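Local coordinates for glycerol-3-phosphate dehydrogenase [NAD(+)] (Dunaliella salina, PDB 6IUY), which probably catalyses NAD-dependent interconversion of dihydroxyacetone phosphate and sn-glycerol 3-phosphate, with a second, haloacid dehalogenase-like domain that enables direct conversion to glycerol, at residues Ile376-Gly381 with Ser405-Ala410; Leu391-Val396 with Gly456-Gly461; Gly409-Gly414 with Ser422-Ala427. All blocks are in the same frame, centred on the assembly; numbering follows the deposited sequence.

Contact 1: Ile376-Gly381 with Ser405-Ala410; sequences ISLTKG and SVLMGA. With NAD (nicotinamide-adenine-dinucleotide), chain C; 13P (1,3-dihydroxyacetonephosphate), chain D.
I376 and S377 pair with S405 and V406 as neighbouring parallel strands. S377 forms both ladder bonds: its N donates to S405 O at 3.0 Å, and its O accepts from L407 N, also at 3.0 Å. Taken over 376-380 and 405-409, the two segments diverge by 47°. Water 1 bridges the chains past the ladder, donating to both L378 O and L407 O. S377 OG accepts from T379 N, an ST turn where the chain leaves the sheet.

The side-chain packing lies on both faces. On one, I376 CG1 is anti to its backbone N (chi1 -172°), which lays CD1 over the V406-L407 peptide. Beside it, L378 CD1 packs on L407 CB at 3.7 Å. On the other, M408 folds back under the loop. Its SD lies alongside the K380 chain, 3.7 Å from K380 CE, and its CE touches T379 O at 3.5 Å.

The polar contacts reach the ligands. K380 N donates almost straight to NAD O3D (3.0 Å, 172°). The extended K380 side chain carries NZ to 3.1 Å from O3 of the bound dihydroxyacetone phosphate. NZ also bonds to water 2, which accepts from G409 N, and weakly to G409 O at 3.5 Å. Its salt bridge is to D519.

These are the C-terminal ends of parallel strands in a Rossmann-type sheet, where NAD binds. Strands 346-349 and 422-427 flank the pair. W437 and F441 of helix 431-441 cover the I376 face, while helices 392-400 and 454-477 cover the V406 face.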
loop_
_atom_site.group_PDB
_atom_site.type_symbol
_atom_site.label_atom_id
_atom_site.label_comp_id
_atom_site.label_asym_id
_atom_site.label_seq_id
_atom_site.Cartn_x
_atom_site.Cartn_y
_atom_site.Cartn_z
ATOM N N ILE A 376 21.427 13.241 -4.275
ATOM C CA ILE A 376 20.065 12.829 -3.926
ATOM C C ILE A 376 19.106 13.944 -4.278
ATOM O O ILE A 376 19.439 15.118 -4.177
ATOM C CB ILE A 376 19.925 12.470 -2.442
ATOM C CG1 ILE A 376 18.547 11.854 -2.158
ATOM C CG2 ILE A 376 20.195 13.693 -1.575
ATOM C CD1 ILE A 376 18.437 11.152 -0.779
ATOM N N SER A 377 17.913 13.563 -4.705
ATOM C CA SER A 377 16.888 14.519 -5.096
ATOM C C SER A 377 15.706 14.452 -4.141
ATOM O O SER A 377 15.239 13.368 -3.777
ATOM C CB SER A 377 16.435 14.237 -6.524
ATOM O OG SER A 377 15.342 15.062 -6.869
ATOM N N LEU A 378 15.249 15.616 -3.704
ATOM C CA LEU A 378 14.078 15.746 -2.856
ATOM C C LEU A 378 12.915 16.302 -3.673
ATOM O O LEU A 378 11.835 16.553 -3.146
ATOM C CB LEU A 378 14.380 16.670 -1.674
ATOM C CG LEU A 378 15.006 16.059 -0.424
ATOM C CD1 LEU A 378 16.260 15.246 -0.758
ATOM C CD2 LEU A 378 15.324 17.152 0.572
ATOM N N THR A 379 13.141 16.468 -4.972
ATOM C CA THR A 379 12.257 17.254 -5.828
ATOM C C THR A 379 11.126 16.451 -6.490
ATOM O O THR A 379 11.324 15.311 -6.931
ATOM C CB THR A 379 13.095 17.949 -6.920
ATOM O OG1 THR A 379 13.948 18.919 -6.302
ATOM C CG2 THR A 379 12.205 18.647 -7.964
ATOM N N LYS A 380 9.950 17.067 -6.593
ATOM C CA LYS A 380 8.775 16.399 -7.140
ATOM C C LYS A 380 8.293 17.142 -8.376
ATOM O O LYS A 380 8.145 18.374 -8.373
ATOM C CB LYS A 380 7.672 16.300 -6.067
ATOM C CG LYS A 380 8.064 15.375 -4.926
ATOM C CD LYS A 380 7.151 15.474 -3.709
ATOM C CE LYS A 380 7.735 14.656 -2.572
ATOM N NZ LYS A 380 6.970 14.739 -1.282
ATOM N N GLY A 381 8.093 16.394 -9.448
ATOM C CA GLY A 381 7.848 16.986 -10.751
ATOM C C GLY A 381 8.663 16.204 -11.759
ATOM O O GLY A 381 9.524 15.374 -11.398
ATOM N N SER A 405 20.015 9.126 -5.835
ATOM C CA SER A 405 18.975 8.588 -4.973
ATOM C C SER A 405 17.808 9.587 -4.875
ATOM O O SER A 405 17.884 10.679 -5.451
ATOM C CB SER A 405 19.543 8.309 -3.582
ATOM O OG SER A 405 20.649 7.430 -3.649
ATOM N N VAL A 406 16.747 9.221 -4.149
ATOM C CA VAL A 406 15.662 10.146 -3.831
ATOM C C VAL A 406 15.248 10.036 -2.381
ATOM O O VAL A 406 15.472 9.007 -1.721
ATOM C CB VAL A 406 14.415 9.919 -4.690
ATOM C CG1 VAL A 406 14.727 10.149 -6.171
ATOM C CG2 VAL A 406 13.802 8.518 -4.406
ATOM N N LEU A 407 14.669 11.118 -1.873
ATOM C CA LEU A 407 14.057 11.091 -0.559
ATOM C C LEU A 407 12.618 11.517 -0.775
ATOM O O LEU A 407 12.371 12.654 -1.173
ATOM C CB LEU A 407 14.776 12.018 0.425
ATOM C CG LEU A 407 14.312 12.146 1.884
ATOM C CD1 LEU A 407 15.403 12.815 2.691
ATOM C CD2 LEU A 407 13.040 12.969 2.010
ATOM N N MET A 408 11.686 10.602 -0.524
ATOM C CA MET A 408 10.256 10.854 -0.748
ATOM C C MET A 408 9.451 10.400 0.454
ATOM O O MET A 408 9.666 9.296 0.958
ATOM C CB MET A 408 9.770 10.125 -1.990
ATOM C CG MET A 408 10.538 10.456 -3.235
ATOM S SD MET A 408 9.907 11.952 -3.996
ATOM C CE MET A 408 11.441 12.750 -4.512
ATOM N N GLY A 409 8.557 11.250 0.942
ATOM C CA GLY A 409 7.773 10.907 2.114
ATOM C C GLY A 409 6.661 11.915 2.339
ATOM O O GLY A 409 6.572 12.924 1.630
ATOM N N ALA A 410 5.789 11.634 3.300
ATOM C CA ALA A 410 4.748 12.579 3.683
ATOM C C ALA A 410 5.403 13.693 4.486
ATOM O O ALA A 410 5.569 13.575 5.709
ATOM C CB ALA A 410 3.658 11.885 4.492
HETATM P PA NAD C . 9.392 26.538 -2.656
HETATM O O1A NAD C . 9.438 27.086 -1.289
HETATM O O2A NAD C . 8.032 25.991 -3.068
HETATM O O5B NAD C . 9.781 27.683 -3.747
HETATM C C5B NAD C . 10.584 28.808 -3.360
HETATM C C4B NAD C . 11.944 28.761 -4.100
HETATM O O4B NAD C . 11.759 28.957 -5.377
HETATM C C3B NAD C . 12.810 29.940 -3.648
HETATM O O3B NAD C . 13.794 29.571 -2.796
HETATM C C2B NAD C . 13.418 30.488 -4.953
HETATM O O2B NAD C . 14.881 30.710 -4.739
HETATM C C1B NAD C . 13.173 29.567 -5.821
HETATM N N9A NAD C . 13.098 30.136 -7.099
HETATM C C8A NAD C . 12.252 31.089 -7.556
HETATM N N7A NAD C . 12.562 31.316 -8.851
HETATM C C5A NAD C . 13.612 30.524 -9.195
HETATM C C6A NAD C . 14.330 30.371 -10.368
HETATM N N6A NAD C . 14.122 31.071 -11.588
HETATM N N1A NAD C . 15.329 29.481 -10.431
HETATM C C2A NAD C . 15.641 28.742 -9.329
HETATM N N3A NAD C . 14.951 28.897 -8.176
HETATM C C4A NAD C . 13.937 29.789 -8.116
HETATM O O3 NAD C . 10.488 25.368 -2.746
HETATM P PN NAD C . 10.568 24.041 -1.851
HETATM O O1N NAD C . 9.551 24.080 -0.724
HETATM O O2N NAD C . 11.953 23.866 -1.270
HETATM O O5D NAD C . 10.167 22.834 -2.786
HETATM C C5D NAD C . 11.015 22.403 -3.834
HETATM C C4D NAD C . 10.700 20.924 -4.095
HETATM O O4D NAD C . 10.487 20.291 -2.956
HETATM C C3D NAD C . 9.406 20.833 -4.878
HETATM O O3D NAD C . 9.576 19.977 -5.900
HETATM C C2D NAD C . 8.362 20.278 -3.869
HETATM O O2D NAD C . 7.316 19.573 -4.654
HETATM C C1D NAD C . 9.070 19.511 -3.089
HETATM N N1N NAD C . 8.541 19.317 -1.754
HETATM C C2N NAD C . 8.015 20.352 -1.009
HETATM C C3N NAD C . 7.521 20.115 0.273
HETATM C C7N NAD C . 6.916 21.296 1.063
HETATM O O7N NAD C . 6.232 21.090 2.046
HETATM N N7N NAD C . 7.196 22.638 0.618
HETATM C C4N NAD C . 7.552 18.852 0.823
HETATM C C5N NAD C . 8.106 17.814 0.094
HETATM C C6N NAD C . 8.603 18.064 -1.186
HETATM P P 13P D . 2.362 20.540 -1.628
HETATM O O1P 13P D . 2.495 19.067 -1.324
HETATM O O2P 13P D . 2.482 21.256 -0.313
HETATM O O3P 13P D . 1.012 20.757 -2.257
HETATM O O1 13P D . 3.452 21.153 -2.622
HETATM C C1 13P D . 4.356 20.355 -3.351
HETATM C C2 13P D . 4.963 19.419 -2.360
HETATM O O2 13P D . 5.109 19.776 -1.210
HETATM C C3 13P D . 5.384 18.035 -2.766
HETATM O O3 13P D . 5.056 17.142 -1.713
HETATM O O HOH W 1 11.423 15.021 -0.894
HETATM O O HOH W 2 9.210 14.291 0.610
#

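Contact 2: Leu391-Val396 with Gly456-Gly461; sequences LISQMV and GAEMCG
L391 and E458 bring the two backbones nearest, with their CA atoms 7.3 Å apart. L391 is the N-cap of helix 392-400, so the first turn of that helix meets a stretch within the long helix 454-477. The gap is too wide for backbone bonding and is spanned by side chains.

E458 does most of this. CG is anti to its backbone N (chi1 -167°), and the extended chain drives the carboxylate into the helix start. OE2 uses its syn lone pair to accept from S393 N at 2.7 Å. OE1 takes the S393 hydroxyl at 2.6 Å, also on the syn side but 19° out of the carboxylate plane. S393 thus holds both oxygens, which fixes the rotation of the group.

This is N-terminal capping from another helix. L391, at the N-cap, has no polar side chain; E458, from the other helix, accepts from the S393 amide. Q394 OE1 accepts from L391 N at 2.8 Å, the N3-to-N-cap bond of a capping box, without its reciprocal partner. The helix start would probably favour a charged E458 carboxylate in this buried place. With an alanine here, S393 N and OG would probably lose their shared acceptor, and a gap would be likely to open beside L391.

L391 and the E458 chain run antiparallel alongside each other. L391 CB rests 3.4 Å from E458 CD, and L391 CD1 lies 3.7 Å from E458 CG. The same methyl reaches M459 CB at 4.1 Å. V406 of strand 404-408 touches both S393 and E458, and M459 continues onto F498, C499 and I502 of helix 481-502.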
loop_
_atom_site.group_PDB
_atom_site.type_symbol
_atom_site.label_atom_id
_atom_site.label_comp_id
_atom_site.label_asym_id
_atom_site.label_seq_id
_atom_site.Cartn_x
_atom_site.Cartn_y
_atom_site.Cartn_z
ATOM N N LEU A 391 12.075 11.846 -14.586
ATOM C CA LEU A 391 11.997 12.352 -13.217
ATOM C C LEU A 391 13.322 13.022 -12.856
ATOM O O LEU A 391 14.316 12.870 -13.563
ATOM C CB LEU A 391 11.668 11.233 -12.226
ATOM C CG LEU A 391 10.401 10.465 -12.606
ATOM C CD1 LEU A 391 10.066 9.361 -11.606
ATOM C CD2 LEU A 391 9.258 11.449 -12.763
ATOM N N ILE A 392 13.354 13.758 -11.757
ATOM C CA ILE A 392 14.555 14.517 -11.473
ATOM C C ILE A 392 15.783 13.612 -11.351
ATOM O O ILE A 392 16.866 13.962 -11.837
ATOM C CB ILE A 392 14.414 15.350 -10.211
ATOM C CG1 ILE A 392 13.150 16.199 -10.307
ATOM C CG2 ILE A 392 15.669 16.253 -10.038
ATOM C CD1 ILE A 392 12.961 16.820 -11.690
ATOM N N SER A 393 15.625 12.448 -10.730
ATOM C CA SER A 393 16.776 11.584 -10.524
ATOM C C SER A 393 17.302 11.059 -11.866
ATOM O O SER A 393 18.505 10.861 -12.028
ATOM C CB SER A 393 16.438 10.428 -9.588
ATOM O OG SER A 393 15.944 9.319 -10.319
ATOM N N GLN A 394 16.418 10.863 -12.839
ATOM C CA GLN A 394 16.876 10.422 -14.146
ATOM C C GLN A 394 17.537 11.585 -14.867
ATOM O O GLN A 394 18.419 11.387 -15.693
ATOM C CB GLN A 394 15.728 9.864 -14.997
ATOM C CG GLN A 394 14.868 8.797 -14.307
ATOM C CD GLN A 394 13.654 8.416 -15.144
ATOM O OE1 GLN A 394 12.798 9.252 -15.445
ATOM N NE2 GLN A 394 13.596 7.162 -15.554
ATOM N N MET A 395 17.099 12.799 -14.553
ATOM C CA MET A 395 17.636 13.999 -15.174
ATOM C C MET A 395 19.062 14.236 -14.702
ATOM O O MET A 395 19.934 14.601 -15.485
ATOM C CB MET A 395 16.763 15.205 -14.847
ATOM C CG MET A 395 17.309 16.510 -15.365
ATOM S SD MET A 395 16.364 17.911 -14.740
ATOM C CE MET A 395 14.785 17.633 -15.519
ATOM N N VAL A 396 19.297 13.999 -13.418
ATOM C CA VAL A 396 20.605 14.219 -12.838
ATOM C C VAL A 396 21.618 13.218 -13.370
ATOM O O VAL A 396 22.756 13.576 -13.699
ATOM C CB VAL A 396 20.548 14.140 -11.317
ATOM C CG1 VAL A 396 21.959 14.005 -10.733
ATOM C CG2 VAL A 396 19.832 15.365 -10.768
ATOM N N GLY A 456 9.851 3.745 -8.114
ATOM C CA GLY A 456 8.517 3.738 -7.516
ATOM C C GLY A 456 8.286 4.871 -6.526
ATOM O O GLY A 456 7.244 5.537 -6.568
ATOM N N ALA A 457 9.253 5.075 -5.634
ATOM C CA ALA A 457 9.240 6.181 -4.685
ATOM C C ALA A 457 9.115 7.510 -5.413
ATOM O O ALA A 457 8.299 8.373 -5.047
ATOM C CB ALA A 457 10.515 6.183 -3.824
ATOM N N GLU A 458 9.924 7.663 -6.453
ATOM C CA GLU A 458 10.054 8.950 -7.094
ATOM C C GLU A 458 8.802 9.270 -7.880
ATOM O O GLU A 458 8.336 10.393 -7.849
ATOM C CB GLU A 458 11.291 9.002 -8.004
ATOM C CG GLU A 458 11.624 10.422 -8.421
ATOM C CD GLU A 458 12.939 10.534 -9.162
ATOM O OE1 GLU A 458 13.369 9.525 -9.750
ATOM O OE2 GLU A 458 13.535 11.640 -9.153
ATOM N N MET A 459 8.252 8.287 -8.587
ATOM C CA MET A 459 7.041 8.524 -9.374
ATOM C C MET A 459 5.821 8.759 -8.459
ATOM O O MET A 459 4.935 9.554 -8.785
ATOM C CB MET A 459 6.783 7.355 -10.333
ATOM C CG MET A 459 5.624 7.589 -11.266
ATOM S SD MET A 459 5.907 8.828 -12.546
ATOM C CE MET A 459 6.843 7.833 -13.706
ATOM N N CYS A 460 5.795 8.102 -7.300
ATOM C CA CYS A 460 4.750 8.384 -6.312
ATOM C C CYS A 460 4.839 9.803 -5.786
ATOM O O CYS A 460 3.839 10.504 -5.726
ATOM C CB CYS A 460 4.828 7.425 -5.117
ATOM S SG CYS A 460 4.162 5.798 -5.464
ATOM N N GLY A 461 6.032 10.217 -5.368
ATOM C CA GLY A 461 6.223 11.589 -4.939
ATOM C C GLY A 461 5.741 12.613 -5.960
ATOM O O GLY A 461 5.136 13.600 -5.588
#

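Contact 3: Gly409-Gly414 with Ser422-Ala427; sequences GANIAG and SEAVIA. With NAD (nicotinamide-adenine-dinucleotide), chain C.
N411 packs its side chain against strand 422-427, beside A424 CB and the E423 carbonyl. CG is anti to its own carbonyl carbon (chi1 -58°), which turns the group back toward the strand, and N411 CG comes to 4.0 Å from E423 O. The side chain also touches W267 and F446.

The CB of S422 points toward the loop, and its OG comes to 3.3 Å from A410 O, at an angle too poor for a hydrogen bond.

The backbones also come close: G409 CA lies 4.0 Å from A424 CA. A side chain on G409 would have its CB 2.6 Å from A424 CA, a clash, so glycine suits this position.

Beyond the strand the loop forms part of the nicotinamide site. N411 O is 3.3 Å from NAD C4N, the ring carbon that exchanges hydride in such dehydrogenases. A413 N, in the first turn of helix 413-416, donates to the carboxamide O7N at 2.9 Å. The nicotinamide is therefore held at its amide as well as approached at its reactive carbon.

Strand 422-427 runs antiparallel to 404-408 on one side and parallel to 446-451 on the other. Helix 514-526 packs on A410 and V425. N482 of the second subunit bonds I412 N, and A485 and S486 of the same second subunit pack on A410 and E423.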
loop_
_atom_site.group_PDB
_atom_site.type_symbol
_atom_site.label_atom_id
_atom_site.label_comp_id
_atom_site.label_asym_id
_atom_site.label_seq_id
_atom_site.Cartn_x
_atom_site.Cartn_y
_atom_site.Cartn_z
ATOM N N GLY A 409 8.557 11.250 0.942
ATOM C CA GLY A 409 7.773 10.907 2.114
ATOM C C GLY A 409 6.661 11.915 2.339
ATOM O O GLY A 409 6.572 12.924 1.630
ATOM N N ALA A 410 5.789 11.634 3.300
ATOM C CA ALA A 410 4.748 12.579 3.683
ATOM C C ALA A 410 5.403 13.693 4.486
ATOM O O ALA A 410 5.569 13.575 5.709
ATOM C CB ALA A 410 3.658 11.885 4.492
ATOM N N ASN A 411 5.815 14.761 3.801
ATOM C CA ASN A 411 6.729 15.720 4.415
ATOM C C ASN A 411 6.382 17.203 4.308
ATOM O O ASN A 411 7.269 17.988 3.947
ATOM C CB ASN A 411 8.138 15.578 3.817
ATOM C CG ASN A 411 8.735 14.190 3.972
ATOM O OD1 ASN A 411 8.583 13.529 5.008
ATOM N ND2 ASN A 411 9.469 13.761 2.942
ATOM N N ILE A 412 5.162 17.618 4.622
ATOM C CA ILE A 412 4.880 19.061 4.686
ATOM C C ILE A 412 5.955 19.810 5.512
ATOM O O ILE A 412 6.109 19.555 6.692
ATOM C CB ILE A 412 3.497 19.342 5.307
ATOM C CG1 ILE A 412 2.390 18.579 4.565
ATOM C CG2 ILE A 412 3.239 20.861 5.385
ATOM C CD1 ILE A 412 2.537 18.577 3.085
ATOM N N ALA A 413 6.682 20.736 4.890
ATOM C CA ALA A 413 7.918 21.290 5.467
ATOM C C ALA A 413 7.769 21.961 6.815
ATOM O O ALA A 413 8.536 21.675 7.751
ATOM C CB ALA A 413 8.536 22.280 4.496
ATOM N N GLY A 414 6.808 22.877 6.917
ATOM C CA GLY A 414 6.686 23.738 8.084
ATOM C C GLY A 414 6.673 22.968 9.385
ATOM O O GLY A 414 7.283 23.379 10.374
ATOM N N SER A 422 7.928 12.780 12.029
ATOM C CA SER A 422 7.628 12.549 10.631
ATOM C C SER A 422 8.504 11.422 10.115
ATOM O O SER A 422 9.324 10.886 10.853
ATOM C CB SER A 422 7.848 13.828 9.822
ATOM O OG SER A 422 7.241 13.702 8.546
ATOM N N GLU A 423 8.326 11.038 8.859
ATOM C CA GLU A 423 9.103 9.931 8.315
ATOM C C GLU A 423 9.234 10.088 6.814
ATOM O O GLU A 423 8.484 10.837 6.181
ATOM C CB GLU A 423 8.476 8.563 8.686
ATOM C CG GLU A 423 6.999 8.417 8.387
ATOM C CD GLU A 423 6.382 7.077 8.866
ATOM O OE1 GLU A 423 6.552 6.691 10.045
ATOM O OE2 GLU A 423 5.685 6.425 8.058
ATOM N N ALA A 424 10.216 9.407 6.239
ATOM C CA ALA A 424 10.381 9.432 4.798
ATOM C C ALA A 424 11.070 8.176 4.325
ATOM O O ALA A 424 11.746 7.510 5.089
ATOM C CB ALA A 424 11.188 10.664 4.359
ATOM N N VAL A 425 10.910 7.885 3.048
ATOM C CA VAL A 425 11.660 6.833 2.379
ATOM C C VAL A 425 12.890 7.445 1.712
ATOM O O VAL A 425 12.781 8.497 1.083
ATOM C CB VAL A 425 10.817 6.158 1.281
ATOM C CG1 VAL A 425 11.719 5.532 0.237
ATOM C CG2 VAL A 425 9.819 5.145 1.872
ATOM N N ILE A 426 14.047 6.797 1.830
ATOM C CA ILE A 426 15.150 7.121 0.937
ATOM C C ILE A 426 15.375 5.948 0.011
ATOM O O ILE A 426 15.717 4.865 0.458
ATOM C CB ILE A 426 16.450 7.469 1.699
ATOM C CG1 ILE A 426 16.391 8.929 2.169
ATOM C CG2 ILE A 426 17.660 7.260 0.795
ATOM C CD1 ILE A 426 17.651 9.433 2.889
ATOM N N ALA A 427 15.165 6.163 -1.283
ATOM C CA ALA A 427 15.373 5.116 -2.260
ATOM C C ALA A 427 16.752 5.284 -2.876
ATOM O O ALA A 427 16.992 6.257 -3.587
ATOM C CB ALA A 427 14.298 5.158 -3.317
HETATM P PA NAD C . 9.392 26.538 -2.656
HETATM O O1A NAD C . 9.438 27.086 -1.289
HETATM O O2A NAD C . 8.032 25.991 -3.068
HETATM O O5B NAD C . 9.781 27.683 -3.747
HETATM C C5B NAD C . 10.584 28.808 -3.360
HETATM C C4B NAD C . 11.944 28.761 -4.100
HETATM O O4B NAD C . 11.759 28.957 -5.377
HETATM C C3B NAD C . 12.810 29.940 -3.648
HETATM O O3B NAD C . 13.794 29.571 -2.796
HETATM C C2B NAD C . 13.418 30.488 -4.953
HETATM O O2B NAD C . 14.881 30.710 -4.739
HETATM C C1B NAD C . 13.173 29.567 -5.821
HETATM N N9A NAD C . 13.098 30.136 -7.099
HETATM C C8A NAD C . 12.252 31.089 -7.556
HETATM N N7A NAD C . 12.562 31.316 -8.851
HETATM C C5A NAD C . 13.612 30.524 -9.195
HETATM C C6A NAD C . 14.330 30.371 -10.368
HETATM N N6A NAD C . 14.122 31.071 -11.588
HETATM N N1A NAD C . 15.329 29.481 -10.431
HETATM C C2A NAD C . 15.641 28.742 -9.329
HETATM N N3A NAD C . 14.951 28.897 -8.176
HETATM C C4A NAD C . 13.937 29.789 -8.116
HETATM O O3 NAD C . 10.488 25.368 -2.746
HETATM P PN NAD C . 10.568 24.041 -1.851
HETATM O O1N NAD C . 9.551 24.080 -0.724
HETATM O O2N NAD C . 11.953 23.866 -1.270
HETATM O O5D NAD C . 10.167 22.834 -2.786
HETATM C C5D NAD C . 11.015 22.403 -3.834
HETATM C C4D NAD C . 10.700 20.924 -4.095
HETATM O O4D NAD C . 10.487 20.291 -2.956
HETATM C C3D NAD C . 9.406 20.833 -4.878
HETATM O O3D NAD C . 9.576 19.977 -5.900
HETATM C C2D NAD C . 8.362 20.278 -3.869
HETATM O O2D NAD C . 7.316 19.573 -4.654
HETATM C C1D NAD C . 9.070 19.511 -3.089
HETATM N N1N NAD C . 8.541 19.317 -1.754
HETATM C C2N NAD C . 8.015 20.352 -1.009
HETATM C C3N NAD C . 7.521 20.115 0.273
HETATM C C7N NAD C . 6.916 21.296 1.063
HETATM O O7N NAD C . 6.232 21.090 2.046
HETATM N N7N NAD C . 7.196 22.638 0.618
HETATM C C4N NAD C . 7.552 18.852 0.823
HETATM C C5N NAD C . 8.106 17.814 0.094
HETATM C C6N NAD C . 8.603 18.064 -1.186
#

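Residues 376-381 come first, at the end of strand 374-377. The chain then makes a small hairpin and enters helix 392-400, whose start belongs to contact 2. It returns along strand 404-408, where contact 1 closes this beta-alpha-beta crossover. G409 and A410 are shared, so contact 3 begins where contact 1 ends. Contact 3 closes a short loop with strand 422-427, next to 404-408 in the sheet. Contact 2 closes last, at helix 454-477. Its segments alternate with those of contact 1, so the two cross, and contact 3 falls wholly within its span. Contact 2 ties the NAD-binding fold to the helical C-terminal part.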